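Local coordinates for protein thiol transferase (Phanerochaete chrysosporium, PDB 4F0B) that binds glutathione in its oxidized disulfide form and, as a Ure2p-class glutathione transferase, probably carries out glutathione-dependent thiol transfer reactions, at residues E28-Y33 and F95-F101; E114-W118 and Y171-T175. All coordinates share one frame. Where two conformers were deposited one is given. Numbering follows the deposited sequence.

Interaction 1. Residues E28-Y33 and F95-F101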
loop_
_atom_site.group_PDB
_atom_site.type_symbol
_atom_site.label_atom_id
_atom_site.label_comp_id
_atom_site.label_asym_id
_atom_site.label_seq_id
_atom_site.Cartn_x
_atom_site.Cartn_y
_atom_site.Cartn_z
ATOM N N GLU A 28 -19.663 -8.161 -7.030
ATOM C CA GLU A 28 -19.958 -7.130 -8.033
ATOM C C GLU A 28 -19.729 -7.670 -9.439
ATOM O O GLU A 28 -20.542 -7.448 -10.349
ATOM C CB GLU A 28 -19.114 -5.872 -7.818
ATOM C CG GLU A 28 -19.334 -5.135 -6.477
ATOM C CD GLU A 28 -20.595 -4.271 -6.439
ATOM O OE1 GLU A 28 -21.381 -4.271 -7.408
ATOM O OE2 GLU A 28 -20.781 -3.611 -5.406
ATOM N N LEU A 29 -18.640 -8.435 -9.603
ATOM C CA LEU A 29 -18.347 -9.043 -10.904
ATOM C C LEU A 29 -19.408 -10.068 -11.270
ATOM O O LEU A 29 -19.891 -10.097 -12.407
ATOM C CB LEU A 29 -16.965 -9.699 -10.868
ATOM C CG LEU A 29 -15.789 -8.735 -10.722
ATOM C CD1 LEU A 29 -14.507 -9.525 -10.431
ATOM C CD2 LEU A 29 -15.616 -7.888 -11.991
ATOM N N LYS A 30 -19.791 -10.916 -10.321
ATOM C CA LYS A 30 -20.830 -11.918 -10.590
ATOM C C LYS A 30 -22.143 -11.248 -11.054
ATOM O O LYS A 30 -22.812 -11.766 -11.964
ATOM C CB LYS A 30 -21.082 -12.799 -9.358
ATOM C CG LYS A 30 -19.976 -13.840 -9.061
ATOM C CD LYS A 30 -20.082 -14.395 -7.646
ATOM C CE LYS A 30 -21.434 -15.062 -7.374
ATOM N NZ LYS A 30 -21.440 -15.742 -6.023
ATOM N N ALA A 31 -22.502 -10.110 -10.459
ATOM C CA ALA A 31 -23.754 -9.450 -10.827
ATOM C C ALA A 31 -23.724 -8.853 -12.229
ATOM O O ALA A 31 -24.768 -8.767 -12.893
ATOM C CB ALA A 31 -24.115 -8.382 -9.812
ATOM N N VAL A 32 -22.556 -8.433 -12.686
ATOM C CA VAL A 32 -22.429 -7.851 -14.025
ATOM C C VAL A 32 -22.149 -8.890 -15.116
ATOM O O VAL A 32 -22.779 -8.848 -16.185
ATOM C CB VAL A 32 -21.341 -6.750 -14.039
ATOM C CG1 VAL A 32 -20.970 -6.385 -15.508
ATOM C CG2 VAL A 32 -21.824 -5.535 -13.247
ATOM N N TYR A 33 -21.282 -9.860 -14.822
ATOM C CA TYR A 33 -20.752 -10.802 -15.811
ATOM C C TYR A 33 -21.224 -12.243 -15.671
ATOM O O TYR A 33 -20.998 -13.051 -16.580
ATOM C CB TYR A 33 -19.218 -10.812 -15.761
ATOM C CG TYR A 33 -18.574 -9.466 -16.043
ATOM C CD1 TYR A 33 -18.529 -8.951 -17.332
ATOM C CD2 TYR A 33 -18.011 -8.718 -15.015
ATOM C CE1 TYR A 33 -17.963 -7.724 -17.615
ATOM C CE2 TYR A 33 -17.428 -7.483 -15.278
ATOM C CZ TYR A 33 -17.401 -6.992 -16.577
ATOM O OH TYR A 33 -16.824 -5.785 -16.858
ATOM N N PHE A 95 -11.128 -10.311 -14.888
ATOM C CA PHE A 95 -12.578 -10.515 -14.984
ATOM C C PHE A 95 -13.426 -9.290 -15.281
ATOM O O PHE A 95 -14.589 -9.438 -15.636
ATOM C CB PHE A 95 -13.101 -11.196 -13.696
ATOM C CG PHE A 95 -12.507 -12.555 -13.447
ATOM C CD1 PHE A 95 -12.968 -13.668 -14.144
ATOM C CD2 PHE A 95 -11.470 -12.716 -12.527
ATOM C CE1 PHE A 95 -12.416 -14.918 -13.910
ATOM C CE2 PHE A 95 -10.919 -13.971 -12.305
ATOM C CZ PHE A 95 -11.394 -15.061 -12.995
ATOM N N ASP A 96 -12.877 -8.085 -15.182
ATOM C CA ASP A 96 -13.687 -6.896 -15.409
ATOM C C ASP A 96 -13.463 -6.403 -16.839
ATOM O O ASP A 96 -12.926 -5.318 -17.067
ATOM C CB ASP A 96 -13.337 -5.821 -14.363
ATOM C CG ASP A 96 -14.247 -4.604 -14.422
ATOM O OD1 ASP A 96 -15.368 -4.711 -14.963
ATOM O OD2 ASP A 96 -13.859 -3.552 -13.881
ATOM N N LYS A 97 -13.895 -7.227 -17.797
ATOM C CA LYS A 97 -13.548 -7.006 -19.201
ATOM C C LYS A 97 -14.124 -5.733 -19.813
ATOM O O LYS A 97 -13.575 -5.203 -20.781
ATOM C CB LYS A 97 -13.909 -8.237 -20.043
ATOM C CG LYS A 97 -12.926 -9.400 -19.813
ATOM C CD LYS A 97 -11.470 -8.899 -19.812
ATOM C CE LYS A 97 -10.482 -10.023 -19.497
ATOM N NZ LYS A 97 -9.058 -9.546 -19.483
ATOM N N GLU A 98 -15.208 -5.228 -19.232
ATOM C CA GLU A 98 -15.795 -3.973 -19.696
ATOM C C GLU A 98 -15.458 -2.798 -18.784
ATOM O O GLU A 98 -16.054 -1.724 -18.929
ATOM C CB GLU A 98 -17.309 -4.116 -19.851
ATOM C CG GLU A 98 -17.698 -5.108 -20.951
ATOM C CD GLU A 98 -19.149 -5.529 -20.873
ATOM O OE1 GLU A 98 -19.999 -4.691 -20.503
ATOM O OE2 GLU A 98 -19.446 -6.707 -21.171
ATOM N N ASN A 99 -14.522 -2.997 -17.855
ATOM C CA ASN A 99 -14.079 -1.902 -16.986
ATOM C C ASN A 99 -15.245 -1.198 -16.282
ATOM O O ASN A 99 -15.377 0.032 -16.275
ATOM C CB ASN A 99 -13.202 -0.931 -17.789
ATOM C CG ASN A 99 -11.855 -1.541 -18.151
ATOM O OD1 ASN A 99 -11.579 -1.820 -19.318
ATOM N ND2 ASN A 99 -11.031 -1.783 -17.149
ATOM N N ALA A 100 -16.094 -2.015 -15.669
ATOM C CA ALA A 100 -17.197 -1.487 -14.894
ATOM C C ALA A 100 -16.749 -0.990 -13.527
ATOM O O ALA A 100 -17.378 -0.092 -12.962
ATOM C CB ALA A 100 -18.259 -2.528 -14.723
ATOM N N PHE A 101 -15.643 -1.537 -13.017
ATOM C CA PHE A 101 -15.182 -1.280 -11.641
ATOM C C PHE A 101 -13.726 -0.918 -11.567
ATOM O O PHE A 101 -13.146 -0.885 -10.472
ATOM C CB PHE A 101 -15.392 -2.555 -10.786
ATOM C CG PHE A 101 -16.815 -3.030 -10.776
ATOM C CD1 PHE A 101 -17.791 -2.282 -10.139
ATOM C CD2 PHE A 101 -17.204 -4.172 -11.450
ATOM C CE1 PHE A 101 -19.116 -2.669 -10.133
ATOM C CE2 PHE A 101 -18.546 -4.588 -11.454
ATOM C CZ PHE A 101 -19.519 -3.834 -10.799
#

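Interaction 2. Residues E114-W118 and Y171-T175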
loop_
_atom_site.group_PDB
_atom_site.type_symbol
_atom_site.label_atom_id
_atom_site.label_comp_id
_atom_site.label_asym_id
_atom_site.label_seq_id
_atom_site.Cartn_x
_atom_site.Cartn_y
_atom_site.Cartn_z
ATOM N N GLU A 114 -4.365 7.079 -11.389
ATOM C CA GLU A 114 -5.125 7.624 -10.280
ATOM C C GLU A 114 -5.711 6.536 -9.396
ATOM O O GLU A 114 -5.730 6.666 -8.159
ATOM C CB GLU A 114 -6.236 8.560 -10.749
ATOM C CG GLU A 114 -5.752 9.836 -11.424
ATOM C CD GLU A 114 -6.907 10.806 -11.624
ATOM O OE1 GLU A 114 -7.270 11.031 -12.798
ATOM O OE2 GLU A 114 -7.473 11.317 -10.612
ATOM N N GLU A 115 -6.226 5.475 -10.022
ATOM C CA GLU A 115 -6.723 4.355 -9.258
ATOM C C GLU A 115 -5.617 3.747 -8.378
ATOM O O GLU A 115 -5.856 3.492 -7.192
ATOM C CB GLU A 115 -7.326 3.347 -10.235
ATOM C CG GLU A 115 -7.836 2.093 -9.579
ATOM C CD GLU A 115 -8.109 1.064 -10.606
ATOM O OE1 GLU A 115 -7.182 0.276 -10.917
ATOM O OE2 GLU A 115 -9.207 1.094 -11.184
ATOM N N LEU A 116 -4.428 3.516 -8.935
ATOM C CA LEU A 116 -3.294 3.034 -8.131
ATOM C C LEU A 116 -2.956 4.000 -6.999
ATOM O O LEU A 116 -2.704 3.589 -5.872
ATOM C CB LEU A 116 -2.036 2.842 -8.980
ATOM C CG LEU A 116 -2.064 1.711 -10.005
ATOM C CD1 LEU A 116 -0.743 1.697 -10.749
ATOM C CD2 LEU A 116 -2.293 0.362 -9.298
ATOM N N GLN A 117 -2.966 5.297 -7.283
ATOM C CA GLN A 117 -2.615 6.257 -6.234
ATOM C C GLN A 117 -3.584 6.158 -5.065
ATOM O O GLN A 117 -3.146 6.149 -3.893
ATOM C CB GLN A 117 -2.626 7.676 -6.815
ATOM C CG GLN A 117 -1.551 7.906 -7.881
ATOM C CD GLN A 117 -1.694 9.266 -8.490
ATOM O OE1 GLN A 117 -1.744 10.272 -7.790
ATOM N NE2 GLN A 117 -1.779 9.318 -9.835
ATOM N N TRP A 118 -4.893 6.095 -5.337
ATOM C CA TRP A 118 -5.858 5.994 -4.233
ATOM C C TRP A 118 -5.842 4.641 -3.531
ATOM O O TRP A 118 -6.014 4.590 -2.312
ATOM C CB TRP A 118 -7.262 6.463 -4.672
ATOM C CG TRP A 118 -7.281 7.953 -4.863
ATOM C CD1 TRP A 118 -7.113 8.624 -6.030
ATOM C CD2 TRP A 118 -7.401 8.957 -3.831
ATOM N NE1 TRP A 118 -7.154 9.999 -5.802
ATOM C CE2 TRP A 118 -7.306 10.212 -4.456
ATOM C CE3 TRP A 118 -7.591 8.905 -2.461
ATOM C CZ2 TRP A 118 -7.395 11.417 -3.736
ATOM C CZ3 TRP A 118 -7.673 10.097 -1.747
ATOM C CH2 TRP A 118 -7.582 11.326 -2.396
ATOM N N TYR A 171 -18.288 9.081 -5.748
ATOM C CA TYR A 171 -17.270 8.021 -5.620
ATOM C C TYR A 171 -15.908 8.645 -5.873
ATOM O O TYR A 171 -15.795 9.730 -6.513
ATOM C CB TYR A 171 -17.541 6.840 -6.592
ATOM C CG TYR A 171 -18.897 6.243 -6.364
ATOM C CD1 TYR A 171 -19.114 5.380 -5.292
ATOM C CD2 TYR A 171 -19.982 6.597 -7.175
ATOM C CE1 TYR A 171 -20.377 4.867 -5.039
ATOM C CE2 TYR A 171 -21.247 6.083 -6.943
ATOM C CZ TYR A 171 -21.437 5.226 -5.859
ATOM O OH TYR A 171 -22.718 4.747 -5.637
ATOM N N ILE A 172 -14.869 7.971 -5.378
ATOM C CA ILE A 172 -13.544 8.591 -5.355
ATOM C C ILE A 172 -13.060 9.004 -6.744
ATOM O O ILE A 172 -12.550 10.122 -6.921
ATOM C CB ILE A 172 -12.531 7.639 -4.696
ATOM C CG1 ILE A 172 -12.949 7.382 -3.240
ATOM C CG2 ILE A 172 -11.101 8.198 -4.786
ATOM C CD1 ILE A 172 -12.147 6.233 -2.617
ATOM N N LEU A 173 -13.237 8.112 -7.715
ATOM C CA LEU A 173 -12.812 8.378 -9.079
ATOM C C LEU A 173 -14.017 8.493 -10.006
ATOM O O LEU A 173 -13.965 8.043 -11.141
ATOM C CB LEU A 173 -11.803 7.320 -9.579
ATOM C CG LEU A 173 -10.546 7.306 -8.686
ATOM C CD1 LEU A 173 -9.683 6.148 -9.172
ATOM C CD2 LEU A 173 -9.779 8.602 -8.766
ATOM N N GLY A 174 -15.099 9.102 -9.506
ATOM C CA GLY A 174 -16.250 9.370 -10.380
ATOM C C GLY A 174 -17.257 8.245 -10.323
ATOM O O GLY A 174 -18.335 8.358 -9.728
ATOM N N THR A 175 -16.915 7.138 -10.989
ATOM C CA THR A 175 -17.725 5.922 -10.926
ATOM C C THR A 175 -17.200 4.986 -9.856
ATOM O O THR A 175 -15.985 4.913 -9.578
ATOM C CB THR A 175 -17.712 5.189 -12.284
ATOM O OG1 THR A 175 -16.351 4.983 -12.689
ATOM C CG2 THR A 175 -18.417 6.035 -13.349
#

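Interaction 1. Residues E28-Y33 and F95-F101
Start with Tyr33, the last residue of helix 20-33. Its chi1 in the m well sends the ring off the end of the helix into the curl of residues 95-101, where the hydroxyl does two jobs: OH donates to Asp96 OD1 at 2.6 Å and accepts from Glu98 N at 2.9 Å. The ring lies with one face against the carbonyl of Phe95, Tyr33 CE2 being 3.5 Å from Phe95 O. Asp96, with chi1 in t, turns its carboxylate back over its own loop: OD1 also takes Ala100 N at 2.9 Å, and OD2 takes Phe101 N at 2.8 Å. One side chain thus ties together the type I turn Asp96-Asn99, the residues after it and the tyrosine. Phe101, chi1 in m, lays its ring on the helix one turn further back. Glu28 CB sits over the ring face in a CH-pi contact, 4.0 Å from the centroid; Val32 CG2 approaches Phe101 CZ at 3.8 Å, and Leu29 CD2 lies 4.1 Å from Phe101 CD2. Leu29, in its mt rotamer, splits its methyls: CD1 reaches Phe95 CB and CD2 reaches Asp96 CB, both at 3.9 Å. The Glu28 carboxylate finds its polar partners outside these segments, a hydrogen bond with Tyr176 and a salt bridge with Arg213. In the fold, the contact pins the C-terminal end of helix 20-33, in the thioredoxin-like N-terminal domain, to the linker that leaves helix 84-95 for the all-helical domain; Glu28 also touches helix 214-222, and Phe95 meets His76 of strand 73-76 edge-to-face.

Interaction 2. Residues E114-W118 and Y171-T175
Tyr171 opens the loop between helices 145-166 and 178-187, and its ring points off toward helix 201-211 rather than to residues 114-118. Its carbonyl matters more locally: Gly174 N donates to Tyr171 O at 3.1 Å, closing a type I turn that presents the next two side chains to helix 109-139. Ile172 comes first. Its CG2 methyl sits over the face of the Trp118 indole, 4.0 Å from the centroid of the five-membered ring and 18° off the normal, a CH-pi contact whose closest pair is Trp118 CG to Ile172 CG2 at 3.8 Å. The Ile172 amide is held by Asp180, near the start of helix 178-187. This is the all-helical C-terminal domain of the glutathione transferase fold, and the contact joins the long helix 109-139 to the loop leading into helix 178-187. Leu173 follows: CD1 drops onto the helix backbone, 3.5 Å from Glu115 CA and 4.0 Å from Glu114 C, while CD2 goes to Trp118 CD1 at 3.8 Å and Glu114 OE2 at 4.0 Å. These are van der Waals approaches; the Glu115 carboxylate finds its polar partner in Arg103 N. At Gly174 the backbone takes phi 92° and psi -76°, where a CB would jam against the preceding carbonyl. Thr175 then leads away from the helix, its carbonyl, like that of Leu173, bonded to the Arg103 guanidinium. Beyond the loop, Trp118 also meets Phe82 of the second subunit edge-to-face and packs on Pro67 of that subunit.

Interaction 1 is partly buried and joins the N-terminal domain to the linker after helix 84-95; interaction 2 is a buried contact within the C-terminal helical domain, and the two share no helix. The first mixes apolar packing with hydrogen bonds around a tyrosine hydroxyl and an aspartate, at a helix end with exposed residues at its margin, whereas the second rests on van der Waals and CH-pi contacts, without hydrogen bonds between its segments. Each uses a CH-pi contact to seat an aromatic ring. The centres of interactions 1 and 2 lie about 17 Å apart. Only residues 114-118 among these segments meet the second subunit, so interaction 2 alone borders the dimer interface.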